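Local coordinates for protein L-threonine dehydrogenase (Flavobacterium frigidimaris, PDB 2YY7) that probably catalyses the NAD-dependent oxidation of L-threonine, as a UDP-galactose 4-epimerase-like member of the short-chain dehydrogenase-reductase superfamily, at residues 123-128 with 134-139; 189-194 with 199-204; 287-290 with 295-298. One frame throughout, in Å; residues are numbered along the deposited sequence.

The three contacts lie at different parts of a Rossmann-type dehydrogenase chain and form no single cluster. Interaction 1 folds the loop between strand 112-118 and helix 142-161 at the subunit interface; its Pro139 side chain is about 13 Å from the bound NAD. Interaction 2 packs helix 187-197 against strand 200-203, and its Phe204 side chain is about 11 Å from the cofactor. Interaction 3 joins helix 286-292 to the following loop. Interactions 1 and 3 touch by packing, Tyr134 CE2 lying 4.3 Å from Gln287 OE1, although their centres are 22 Å apart. Interaction 2 stands apart, its centre 29 Å from each of the others.

Interaction 1. Residues 123-128 with 134-139; sequences GPTTPK and YTIMEP
Thr126 OG1 is held twice: it donates to Ile136 O at 2.5 Å, a short bond, and accepts from Gly123 N, 3.0 Å from Thr126 OG1. The second bond lies inside the type I beta turn Gly123-Thr126, so one hydroxyl braces the turn and ties it to residues 134-139. Both segments belong to the loop that leads from strand 112-118 of the Rossmann-type domain to helix 142-161, which carries the NAD-binding Lys147. The hydroxyl stands above the plane of the Ile136 carbonyl, 41° out of it. One residue earlier in the turn, Thr125 OG1 donates to Glu138 OE1 at 2.9 Å, meeting the carboxylate from above its plane, while Ile136 CG2 presses on Thr125 OG1 at 3.3 Å. The other carboxylate oxygen of Glu138 makes a weak, long ion pair with Arg152 of the second subunit, whose Tyr134 also packs on Thr125 and Glu138; the loop thus forms part of the dimer interface. Pro127 CD lies 3.2 Å from Thr135 OG1, the two side chains running antiparallel. Near the closest backbone approach, Gly123 to Pro139, the CA-H of Gly123 points at Glu138 O, 3.5 Å from Gly123 CA.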
ATOM      1  N   GLY A 123      -9.678  -3.107   6.086  1.00 10.30           N
ATOM      2  CA  GLY A 123      -9.261  -4.306   6.787  1.00  9.98           C
ATOM      3  C   GLY A 123      -9.974  -4.534   8.108  1.00 12.17           C
ATOM      4  O   GLY A 123     -10.908  -3.798   8.449  1.00 12.25           O
ATOM      5  N   PRO A 124      -9.530  -5.536   8.888  1.00 12.11           N
ATOM      6  CA  PRO A 124     -10.075  -5.935  10.193  1.00 12.80           C
ATOM      7  C   PRO A 124     -10.182  -4.806  11.213  1.00 13.50           C
ATOM      8  O   PRO A 124     -11.053  -4.821  12.082  1.00 14.03           O
ATOM      9  CB  PRO A 124      -9.096  -7.015  10.666  1.00 13.51           C
ATOM     10  CG  PRO A 124      -8.526  -7.564   9.394  1.00 13.31           C
ATOM     11  CD  PRO A 124      -8.326  -6.326   8.568  1.00 12.75           C
ATOM     12  N   THR A 125      -9.281  -3.836  11.102  1.00 13.36           N
ATOM     13  CA  THR A 125      -9.230  -2.706  12.018  1.00 13.82           C
ATOM     14  C   THR A 125     -10.020  -1.488  11.539  1.00 13.79           C
ATOM     15  O   THR A 125     -10.026  -0.445  12.195  1.00 13.42           O
ATOM     16  CB  THR A 125      -7.762  -2.296  12.266  1.00 13.78           C
ATOM     17  OG1 THR A 125      -7.074  -2.192  11.012  1.00 14.66           O
ATOM     18  CG2 THR A 125      -7.054  -3.336  13.133  1.00 15.22           C
ATOM     19  N   THR A 126     -10.685  -1.619  10.396  1.00 12.44           N
ATOM     20  CA  THR A 126     -11.477  -0.527   9.842  1.00 12.81           C
ATOM     21  C   THR A 126     -12.880  -0.547  10.448  1.00 13.20           C
ATOM     22  O   THR A 126     -13.503  -1.603  10.517  1.00 11.76           O
ATOM     23  CB  THR A 126     -11.632  -0.672   8.318  1.00 12.80           C
ATOM     24  OG1 THR A 126     -10.345  -0.625   7.692  1.00 12.69           O
ATOM     25  CG2 THR A 126     -12.505   0.435   7.765  1.00 13.03           C
ATOM     26  N   PRO A 127     -13.389   0.617  10.906  1.00 14.72           N
ATOM     27  CA  PRO A 127     -14.736   0.678  11.493  1.00 15.60           C
ATOM     28  C   PRO A 127     -15.697  -0.029  10.534  1.00 16.12           C
ATOM     29  O   PRO A 127     -15.643   0.197   9.323  1.00 14.44           O
ATOM     30  CB  PRO A 127     -14.998   2.178  11.585  1.00 16.33           C
ATOM     31  CG  PRO A 127     -13.636   2.718  11.904  1.00 17.61           C
ATOM     32  CD  PRO A 127     -12.741   1.943  10.942  1.00 14.63           C
ATOM     33  N   LYS A 128     -16.575  -0.871  11.065  1.00 14.83           N
ATOM     34  CA  LYS A 128     -17.476  -1.636  10.211  1.00 16.43           C
ATOM     35  C   LYS A 128     -18.768  -0.972   9.737  1.00 15.88           C
ATOM     36  O   LYS A 128     -19.355  -1.415   8.745  1.00 15.11           O
ATOM     37  CB  LYS A 128     -17.799  -2.972  10.891  1.00 17.06           C
ATOM     38  CG  LYS A 128     -16.563  -3.643  11.490  1.00 21.51           C
ATOM     39  CD  LYS A 128     -16.735  -5.139  11.671  1.00 26.50           C
ATOM     40  CE  LYS A 128     -16.381  -5.892  10.400  1.00 28.87           C
ATOM     41  NZ  LYS A 128     -14.911  -5.891  10.113  1.00 25.98           N
ATOM     42  N   TYR A 134     -11.866   8.767   4.940  1.00 12.87           N
ATOM     43  CA  TYR A 134     -10.516   8.740   5.497  1.00 12.57           C
ATOM     44  C   TYR A 134     -10.594   7.931   6.787  1.00 12.64           C
ATOM     45  O   TYR A 134     -11.218   8.359   7.760  1.00 12.64           O
ATOM     46  CB  TYR A 134     -10.041  10.165   5.796  1.00 12.70           C
ATOM     47  CG  TYR A 134     -10.021  11.069   4.581  1.00 12.86           C
ATOM     48  CD1 TYR A 134      -8.987  10.998   3.647  1.00 13.02           C
ATOM     49  CD2 TYR A 134     -11.046  11.988   4.358  1.00 12.68           C
ATOM     50  CE1 TYR A 134      -8.972  11.826   2.521  1.00 12.12           C
ATOM     51  CE2 TYR A 134     -11.045  12.813   3.241  1.00 11.97           C
ATOM     52  CZ  TYR A 134     -10.009  12.731   2.329  1.00 13.82           C
ATOM     53  OH  TYR A 134     -10.016  13.554   1.228  1.00 15.65           O
ATOM     54  N   THR A 135      -9.961   6.764   6.795  1.00 11.17           N
ATOM     55  CA  THR A 135     -10.003   5.898   7.968  1.00 12.48           C
ATOM     56  C   THR A 135      -8.835   4.917   7.970  1.00 11.89           C
ATOM     57  O   THR A 135      -7.931   5.010   7.145  1.00 13.22           O
ATOM     58  CB  THR A 135     -11.337   5.100   7.987  1.00 11.95           C
ATOM     59  OG1 THR A 135     -11.393   4.266   9.147  1.00 13.92           O
ATOM     60  CG2 THR A 135     -11.451   4.222   6.741  1.00 13.57           C
ATOM     61  N   ILE A 136      -8.860   3.980   8.911  1.00 11.65           N
ATOM     62  CA  ILE A 136      -7.823   2.962   9.020  1.00 12.23           C
ATOM     63  C   ILE A 136      -7.980   1.980   7.858  1.00 12.23           C
ATOM     64  O   ILE A 136      -9.095   1.576   7.536  1.00 11.18           O
ATOM     65  CB  ILE A 136      -7.952   2.199  10.358  1.00 11.33           C
ATOM     66  CG1 ILE A 136      -7.662   3.153  11.519  1.00 13.73           C
ATOM     67  CG2 ILE A 136      -7.015   1.003  10.380  1.00 12.19           C
ATOM     68  CD1 ILE A 136      -7.947   2.563  12.890  1.00 15.75           C
ATOM     69  N   MET A 137      -6.867   1.608   7.225  1.00 12.24           N
ATOM     70  CA  MET A 137      -6.905   0.668   6.107  1.00 14.70           C
ATOM     71  C   MET A 137      -5.738  -0.319   6.141  1.00 12.55           C
ATOM     72  O   MET A 137      -4.609   0.021   5.789  1.00 11.46           O
ATOM     73  CB  MET A 137      -6.901   1.424   4.766  1.00 13.20           C
ATOM     74  CG  MET A 137      -8.068   2.396   4.592  1.00 16.09           C
ATOM     75  SD  MET A 137      -8.304   2.978   2.887  1.00 24.56           S
ATOM     76  CE  MET A 137      -6.940   4.119   2.721  1.00 29.01           C
ATOM     77  N   GLU A 138      -6.015  -1.545   6.571  1.00 11.73           N
ATOM     78  CA  GLU A 138      -4.981  -2.572   6.634  1.00  9.98           C
ATOM     79  C   GLU A 138      -5.509  -3.835   5.973  1.00  9.16           C
ATOM     80  O   GLU A 138      -5.781  -4.828   6.643  1.00  8.91           O
ATOM     81  CB  GLU A 138      -4.599  -2.863   8.090  1.00 11.21           C
ATOM     82  CG  GLU A 138      -4.083  -1.647   8.851  1.00 14.52           C
ATOM     83  CD  GLU A 138      -3.538  -1.999  10.222  1.00 19.22           C
ATOM     84  OE1 GLU A 138      -4.228  -2.709  10.983  1.00 22.75           O
ATOM     85  OE2 GLU A 138      -2.421  -1.554  10.544  1.00 19.84           O
ATOM     86  N   PRO A 139      -5.673  -3.805   4.638  1.00  8.61           N
ATOM     87  CA  PRO A 139      -6.177  -4.961   3.891  1.00  9.81           C
ATOM     88  C   PRO A 139      -5.403  -6.241   4.183  1.00 10.34           C
ATOM     89  O   PRO A 139      -4.171  -6.242   4.218  1.00  9.88           O
ATOM     90  CB  PRO A 139      -6.057  -4.514   2.432  1.00  8.03           C
ATOM     91  CG  PRO A 139      -4.950  -3.501   2.466  1.00  7.27           C
ATOM     92  CD  PRO A 139      -5.273  -2.728   3.719  1.00  7.24           C
TER

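Interaction 2. Residues 189-194 with 199-204; sequences VDIFYK and KKYECF
The ring of Tyr201 lies with one face against the helix: Ile191 CA sits over that face, offset toward the rim, 3.9 Å from the Tyr201 ring centroid and 17° off the normal, a CH-pi contact. The opposite face is covered by Cys203 N, so the ring is held between helix 187-197 and its own strand, 200-203. The strand runs back nearly antiparallel to the helix, their segment axes 154° apart and 7.4 Å at closest approach. The Ile191 and Tyr201 side chains run at about a right angle, with Ile191 CG1 3.5 Å from Tyr201 CD1. Lys194 comes obliquely; its chi1 (-60°) puts CG 3.5 Å from Tyr201 CD2, and a bend at chi2 turns the rest of the chain off the ring. At the reversal, Lys199 with its positive phi offers only a weak bond from its N to Lys194 O. The strand pairs in parallel with strand 264-267. Beside the phenol, one water lies in the plane of the Tyr201 ring, 2.7 Å from Tyr201 OH, and donates to Asp190 OD1. The contact is therefore largely apolar on the face turned to the helix and polar at the hydroxyl, where the helix carboxylate is reached through water and not directly.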
ATOM      1  N   VAL A 189     -25.013 -12.627  -6.629  1.00 11.44           N
ATOM      2  CA  VAL A 189     -25.360 -12.813  -8.029  1.00 10.47           C
ATOM      3  C   VAL A 189     -25.797 -14.271  -8.178  1.00 10.95           C
ATOM      4  O   VAL A 189     -26.879 -14.560  -8.688  1.00 11.64           O
ATOM      5  CB  VAL A 189     -24.153 -12.536  -8.955  1.00 10.78           C
ATOM      6  CG1 VAL A 189     -24.505 -12.885 -10.405  1.00  9.61           C
ATOM      7  CG2 VAL A 189     -23.756 -11.070  -8.849  1.00  9.13           C
ATOM      8  N   ASP A 190     -24.956 -15.181  -7.702  1.00 11.33           N
ATOM      9  CA  ASP A 190     -25.238 -16.613  -7.776  1.00 12.84           C
ATOM     10  C   ASP A 190     -26.611 -16.977  -7.207  1.00 12.36           C
ATOM     11  O   ASP A 190     -27.341 -17.784  -7.786  1.00 12.87           O
ATOM     12  CB  ASP A 190     -24.158 -17.392  -7.025  1.00 13.53           C
ATOM     13  CG  ASP A 190     -22.814 -17.353  -7.725  1.00 16.01           C
ATOM     14  OD1 ASP A 190     -21.821 -17.806  -7.115  1.00 18.10           O
ATOM     15  OD2 ASP A 190     -22.750 -16.877  -8.877  1.00 17.19           O
ATOM     16  N   ILE A 191     -26.954 -16.378  -6.072  1.00 12.99           N
ATOM     17  CA  ILE A 191     -28.224 -16.645  -5.408  1.00 13.31           C
ATOM     18  C   ILE A 191     -29.405 -16.464  -6.358  1.00 13.87           C
ATOM     19  O   ILE A 191     -30.409 -17.163  -6.244  1.00 13.96           O
ATOM     20  CB  ILE A 191     -28.399 -15.727  -4.175  1.00 13.81           C
ATOM     21  CG1 ILE A 191     -29.591 -16.190  -3.336  1.00 13.95           C
ATOM     22  CG2 ILE A 191     -28.575 -14.283  -4.620  1.00 14.10           C
ATOM     23  CD1 ILE A 191     -29.730 -15.440  -2.019  1.00 13.15           C
ATOM     24  N   PHE A 192     -29.287 -15.527  -7.292  1.00 14.13           N
ATOM     25  CA  PHE A 192     -30.361 -15.297  -8.254  1.00 14.89           C
ATOM     26  C   PHE A 192     -30.430 -16.429  -9.280  1.00 15.19           C
ATOM     27  O   PHE A 192     -31.509 -16.933  -9.581  1.00 15.95           O
ATOM     28  CB  PHE A 192     -30.167 -13.945  -8.959  1.00 13.65           C
ATOM     29  CG  PHE A 192     -30.636 -12.759  -8.143  1.00 13.82           C
ATOM     30  CD1 PHE A 192     -31.989 -12.444  -8.062  1.00 13.25           C
ATOM     31  CD2 PHE A 192     -29.724 -11.966  -7.446  1.00 11.72           C
ATOM     32  CE1 PHE A 192     -32.432 -11.356  -7.298  1.00 11.29           C
ATOM     33  CE2 PHE A 192     -30.155 -10.880  -6.680  1.00 12.01           C
ATOM     34  CZ  PHE A 192     -31.511 -10.575  -6.607  1.00 11.23           C
ATOM     35  N   TYR A 193     -29.283 -16.845  -9.806  1.00 16.10           N
ATOM     36  CA  TYR A 193     -29.273 -17.921 -10.790  1.00 17.47           C
ATOM     37  C   TYR A 193     -29.763 -19.249 -10.220  1.00 16.80           C
ATOM     38  O   TYR A 193     -30.507 -19.977 -10.883  1.00 15.90           O
ATOM     39  CB  TYR A 193     -27.873 -18.095 -11.390  1.00 18.97           C
ATOM     40  CG  TYR A 193     -27.500 -16.994 -12.359  1.00 21.84           C
ATOM     41  CD1 TYR A 193     -26.941 -15.798 -11.910  1.00 24.95           C
ATOM     42  CD2 TYR A 193     -27.756 -17.127 -13.724  1.00 23.46           C
ATOM     43  CE1 TYR A 193     -26.647 -14.759 -12.799  1.00 23.38           C
ATOM     44  CE2 TYR A 193     -27.470 -16.097 -14.617  1.00 25.12           C
ATOM     45  CZ  TYR A 193     -26.918 -14.916 -14.148  1.00 24.72           C
ATOM     46  OH  TYR A 193     -26.656 -13.889 -15.027  1.00 26.10           O
ATOM     47  N   LYS A 194     -29.352 -19.560  -8.993  1.00 15.84           N
ATOM     48  CA  LYS A 194     -29.750 -20.809  -8.349  1.00 17.42           C
ATOM     49  C   LYS A 194     -31.196 -20.768  -7.858  1.00 17.26           C
ATOM     50  O   LYS A 194     -31.881 -21.788  -7.857  1.00 17.18           O
ATOM     51  CB  LYS A 194     -28.822 -21.129  -7.172  1.00 17.82           C
ATOM     52  CG  LYS A 194     -27.359 -21.286  -7.546  1.00 17.86           C
ATOM     53  CD  LYS A 194     -27.145 -22.407  -8.543  1.00 21.71           C
ATOM     54  CE  LYS A 194     -25.674 -22.529  -8.891  1.00 26.45           C
ATOM     55  NZ  LYS A 194     -25.436 -23.485 -10.004  1.00 28.08           N
ATOM     56  N   LYS A 199     -34.340 -23.244  -7.453  1.00 22.33           N
ATOM     57  CA  LYS A 199     -35.285 -22.880  -6.406  1.00 22.58           C
ATOM     58  C   LYS A 199     -34.672 -23.107  -5.025  1.00 22.14           C
ATOM     59  O   LYS A 199     -35.385 -23.219  -4.031  1.00 20.52           O
ATOM     60  CB  LYS A 199     -36.568 -23.699  -6.540  1.00 24.02           C
ATOM     61  CG  LYS A 199     -37.814 -22.861  -6.717  1.00 26.77           C
ATOM     62  CD  LYS A 199     -37.755 -22.023  -7.988  1.00 32.16           C
ATOM     63  CE  LYS A 199     -37.780 -22.892  -9.236  1.00 36.24           C
ATOM     64  NZ  LYS A 199     -37.865 -22.065 -10.476  1.00 37.53           N
ATOM     65  N   LYS A 200     -33.343 -23.189  -4.985  1.00 21.55           N
ATOM     66  CA  LYS A 200     -32.599 -23.377  -3.741  1.00 22.77           C
ATOM     67  C   LYS A 200     -31.151 -22.956  -3.978  1.00 21.01           C
ATOM     68  O   LYS A 200     -30.667 -22.982  -5.108  1.00 21.64           O
ATOM     69  CB  LYS A 200     -32.660 -24.838  -3.281  1.00 22.56           C
ATOM     70  CG  LYS A 200     -32.061 -25.836  -4.254  1.00 24.90           C
ATOM     71  CD  LYS A 200     -32.209 -27.263  -3.739  1.00 26.50           C
ATOM     72  CE  LYS A 200     -33.673 -27.619  -3.491  1.00 32.99           C
ATOM     73  NZ  LYS A 200     -33.841 -29.015  -2.990  1.00 35.89           N
ATOM     74  N   TYR A 201     -30.461 -22.568  -2.912  1.00 19.61           N
ATOM     75  CA  TYR A 201     -29.081 -22.120  -3.040  1.00 17.15           C
ATOM     76  C   TYR A 201     -28.248 -22.433  -1.802  1.00 17.03           C
ATOM     77  O   TYR A 201     -28.738 -22.371  -0.676  1.00 16.84           O
ATOM     78  CB  TYR A 201     -29.061 -20.604  -3.301  1.00 16.73           C
ATOM     79  CG  TYR A 201     -27.680 -19.968  -3.344  1.00 14.07           C
ATOM     80  CD1 TYR A 201     -27.385 -18.856  -2.555  1.00 14.36           C
ATOM     81  CD2 TYR A 201     -26.676 -20.473  -4.172  1.00 10.08           C
ATOM     82  CE1 TYR A 201     -26.129 -18.262  -2.582  1.00 11.49           C
ATOM     83  CE2 TYR A 201     -25.408 -19.884  -4.211  1.00 12.80           C
ATOM     84  CZ  TYR A 201     -25.143 -18.778  -3.409  1.00 13.48           C
ATOM     85  OH  TYR A 201     -23.897 -18.199  -3.419  1.00 13.17           O
ATOM     86  N   GLU A 202     -26.989 -22.787  -2.030  1.00 15.91           N
ATOM     87  CA  GLU A 202     -26.060 -23.059  -0.947  1.00 16.92           C
ATOM     88  C   GLU A 202     -25.074 -21.892  -0.959  1.00 14.63           C
ATOM     89  O   GLU A 202     -24.198 -21.808  -1.818  1.00 15.94           O
ATOM     90  CB  GLU A 202     -25.358 -24.402  -1.169  1.00 16.26           C
ATOM     91  CG  GLU A 202     -26.313 -25.597  -1.046  1.00 21.66           C
ATOM     92  CD  GLU A 202     -25.606 -26.941  -1.121  1.00 20.66           C
ATOM     93  OE1 GLU A 202     -26.278 -27.979  -0.948  1.00 24.84           O
ATOM     94  OE2 GLU A 202     -24.382 -26.963  -1.354  1.00 25.51           O
ATOM     95  N   CYS A 203     -25.252 -20.988  -0.002  1.00 14.43           N
ATOM     96  CA  CYS A 203     -24.446 -19.776   0.137  1.00 14.24           C
ATOM     97  C   CYS A 203     -23.053 -20.009   0.733  1.00 15.31           C
ATOM     98  O   CYS A 203     -22.910 -20.741   1.712  1.00 16.05           O
ATOM     99  CB  CYS A 203     -25.220 -18.786   1.008  1.00 14.62           C
ATOM    100  SG  CYS A 203     -24.636 -17.090   0.967  1.00 12.93           S
ATOM    101  N   PHE A 204     -22.029 -19.374   0.160  1.00 13.73           N
ATOM    102  CA  PHE A 204     -20.673 -19.543   0.670  1.00 13.65           C
ATOM    103  C   PHE A 204     -20.269 -18.540   1.758  1.00 13.51           C
ATOM    104  O   PHE A 204     -19.092 -18.427   2.106  1.00 13.46           O
ATOM    105  CB  PHE A 204     -19.653 -19.539  -0.482  1.00 13.05           C
ATOM    106  CG  PHE A 204     -19.577 -18.245  -1.249  1.00 12.08           C
ATOM    107  CD1 PHE A 204     -18.955 -17.127  -0.701  1.00 10.59           C
ATOM    108  CD2 PHE A 204     -20.079 -18.163  -2.549  1.00 11.69           C
ATOM    109  CE1 PHE A 204     -18.827 -15.947  -1.437  1.00 11.38           C
ATOM    110  CE2 PHE A 204     -19.957 -16.989  -3.292  1.00 12.32           C
ATOM    111  CZ  PHE A 204     -19.330 -15.880  -2.738  1.00  9.00           C
TER
HETATM  112  O   HOH W   1     -22.194 -19.419  -5.150  1.00 12.53           O

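Interaction 3. Residues 287-290 with 295-298; sequences QARE and KHTF
Arg289 and His296 meet edge to edge with their planes nearly perpendicular, 89° apart, in a surface contact of the UDP-galactose 4-epimerase-like short-chain dehydrogenase fold. They join helix 286-292 to the loop that follows it and leads into helix 300-311. Arg289 NH2 lies 3.0 Å from His296 CD2; no hydrogen bond is assigned, and so close an approach to a ring carbon is doubtful. The carbon lies at the edge of the guanidinium, near its plane, and the guanidinium in turn lies at the edge of the imidazole. Arg289 NH1 is also near this carbon, 3.5 Å from His296 CD2, and additionally approaches Lys295 CA at 3.8 Å, obliquely to the guanidinium. The chain of Arg289 reaches this far because it is extended from CG to NE, CG lying beside the backbone N (chi1 -55°). On the loop side, the chi1 of His296 (67°) sets CG between its own backbone N and carbonyl carbon; the CD2 edge of the ring faces the arginine. In the next shell, a salt bridge from Arg289 NE to Asp285 OD2, just before the helix, restrains the guanidinium, and Arg289 NH2 also has a hydrogen bond just outside the two segments. His296 packs on Asp218 of helix 216-228 and on Ala244, and Lys295 rests on Asn225 of that same helix. Beyond His296, the loop is fastened to the start of helix 216-228 by both carboxylate oxygens of one residue: Asp218 OD2 bonds Thr297 OG1, and Asp218 OD1 bonds Phe298 N.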
ATOM      1  N   GLN A 287     -18.534  12.273   0.591  1.00 12.04           N
ATOM      2  CA  GLN A 287     -17.666  13.094  -0.254  1.00 13.49           C
ATOM      3  C   GLN A 287     -18.021  12.944  -1.733  1.00 12.30           C
ATOM      4  O   GLN A 287     -17.972  13.912  -2.495  1.00 13.15           O
ATOM      5  CB  GLN A 287     -16.188  12.739  -0.044  1.00 13.70           C
ATOM      6  CG  GLN A 287     -15.545  13.338   1.208  1.00 19.04           C
ATOM      7  CD  GLN A 287     -15.844  12.553   2.478  1.00 22.79           C
ATOM      8  OE1 GLN A 287     -15.306  12.856   3.546  1.00 26.33           O
ATOM      9  NE2 GLN A 287     -16.701  11.544   2.368  1.00 23.55           N
ATOM     10  N   ALA A 288     -18.380  11.732  -2.143  1.00 12.10           N
ATOM     11  CA  ALA A 288     -18.747  11.493  -3.536  1.00 11.50           C
ATOM     12  C   ALA A 288     -20.030  12.244  -3.884  1.00 12.23           C
ATOM     13  O   ALA A 288     -20.128  12.884  -4.935  1.00 12.48           O
ATOM     14  CB  ALA A 288     -18.933  10.000  -3.781  1.00 10.19           C
ATOM     15  N   ARG A 289     -21.017  12.161  -2.999  1.00 11.89           N
ATOM     16  CA  ARG A 289     -22.292  12.832  -3.228  1.00 13.72           C
ATOM     17  C   ARG A 289     -22.124  14.350  -3.215  1.00 14.04           C
ATOM     18  O   ARG A 289     -22.758  15.059  -3.996  1.00 13.63           O
ATOM     19  CB  ARG A 289     -23.311  12.389  -2.168  1.00 12.43           C
ATOM     20  CG  ARG A 289     -23.488  10.870  -2.117  1.00 12.76           C
ATOM     21  CD  ARG A 289     -24.590  10.407  -1.162  1.00 14.62           C
ATOM     22  NE  ARG A 289     -24.637   8.946  -1.119  1.00 16.43           N
ATOM     23  CZ  ARG A 289     -25.608   8.190  -1.628  1.00 21.14           C
ATOM     24  NH1 ARG A 289     -26.658   8.738  -2.228  1.00 18.01           N
ATOM     25  NH2 ARG A 289     -25.505   6.871  -1.569  1.00 16.70           N
ATOM     26  N   GLU A 290     -21.251  14.842  -2.342  1.00 14.75           N
ATOM     27  CA  GLU A 290     -21.006  16.277  -2.225  1.00 18.10           C
ATOM     28  C   GLU A 290     -20.139  16.838  -3.357  1.00 17.56           C
ATOM     29  O   GLU A 290     -20.460  17.883  -3.926  1.00 17.94           O
ATOM     30  CB  GLU A 290     -20.354  16.577  -0.868  1.00 17.62           C
ATOM     31  CG  GLU A 290     -19.794  17.983  -0.715  1.00 23.56           C
ATOM     32  CD  GLU A 290     -19.126  18.203   0.636  1.00 23.93           C
ATOM     33  OE1 GLU A 290     -18.529  19.281   0.843  1.00 33.82           O
ATOM     34  OE2 GLU A 290     -19.198  17.295   1.494  1.00 32.49           O
ATOM     35  N   LYS A 295     -25.430   9.776  -6.568  1.00 16.79           N
ATOM     36  CA  LYS A 295     -26.712   9.366  -6.006  1.00 19.08           C
ATOM     37  C   LYS A 295     -27.112   8.010  -6.589  1.00 18.56           C
ATOM     38  O   LYS A 295     -27.166   7.848  -7.806  1.00 19.40           O
ATOM     39  CB  LYS A 295     -27.800  10.414  -6.289  1.00 20.06           C
ATOM     40  CG  LYS A 295     -27.684  11.169  -7.620  1.00 26.83           C
ATOM     41  CD  LYS A 295     -27.848  10.276  -8.850  1.00 32.46           C
ATOM     42  CE  LYS A 295     -26.512  10.044  -9.555  1.00 32.89           C
ATOM     43  NZ  LYS A 295     -26.648   9.170 -10.757  1.00 32.73           N
ATOM     44  N   HIS A 296     -27.372   7.033  -5.725  1.00 17.52           N
ATOM     45  CA  HIS A 296     -27.762   5.703  -6.186  1.00 17.08           C
ATOM     46  C   HIS A 296     -29.265   5.661  -6.424  1.00 17.08           C
ATOM     47  O   HIS A 296     -30.010   6.446  -5.843  1.00 17.17           O
ATOM     48  CB  HIS A 296     -27.353   4.635  -5.165  1.00 16.47           C
ATOM     49  CG  HIS A 296     -28.092   4.715  -3.864  1.00 17.38           C
ATOM     50  ND1 HIS A 296     -29.169   3.906  -3.568  1.00 15.82           N
ATOM     51  CD2 HIS A 296     -27.897   5.494  -2.774  1.00 16.03           C
ATOM     52  CE1 HIS A 296     -29.605   4.183  -2.352  1.00 15.80           C
ATOM     53  NE2 HIS A 296     -28.849   5.142  -1.849  1.00 18.59           N
ATOM     54  N   THR A 297     -29.710   4.752  -7.284  1.00 17.14           N
ATOM     55  CA  THR A 297     -31.132   4.652  -7.591  1.00 17.34           C
ATOM     56  C   THR A 297     -31.782   3.349  -7.127  1.00 16.54           C
ATOM     57  O   THR A 297     -32.965   3.335  -6.787  1.00 15.90           O
ATOM     58  CB  THR A 297     -31.377   4.810  -9.101  1.00 17.83           C
ATOM     59  OG1 THR A 297     -30.776   3.713  -9.797  1.00 22.87           O
ATOM     60  CG2 THR A 297     -30.758   6.107  -9.610  1.00 16.93           C
ATOM     61  N   PHE A 298     -31.018   2.260  -7.095  1.00 15.48           N
ATOM     62  CA  PHE A 298     -31.570   0.968  -6.685  1.00 14.13           C
ATOM     63  C   PHE A 298     -31.318   0.560  -5.236  1.00 14.50           C
ATOM     64  O   PHE A 298     -30.216   0.726  -4.719  1.00 13.62           O
ATOM     65  CB  PHE A 298     -31.031  -0.160  -7.575  1.00 14.00           C
ATOM     66  CG  PHE A 298     -31.484  -0.086  -9.006  1.00 14.57           C
ATOM     67  CD1 PHE A 298     -30.839   0.746  -9.914  1.00 13.42           C
ATOM     68  CD2 PHE A 298     -32.558  -0.851  -9.446  1.00 15.91           C
ATOM     69  CE1 PHE A 298     -31.260   0.813 -11.244  1.00 13.88           C
ATOM     70  CE2 PHE A 298     -32.987  -0.790 -10.775  1.00 14.70           C
ATOM     71  CZ  PHE A 298     -32.336   0.043 -11.672  1.00 14.63           C
TER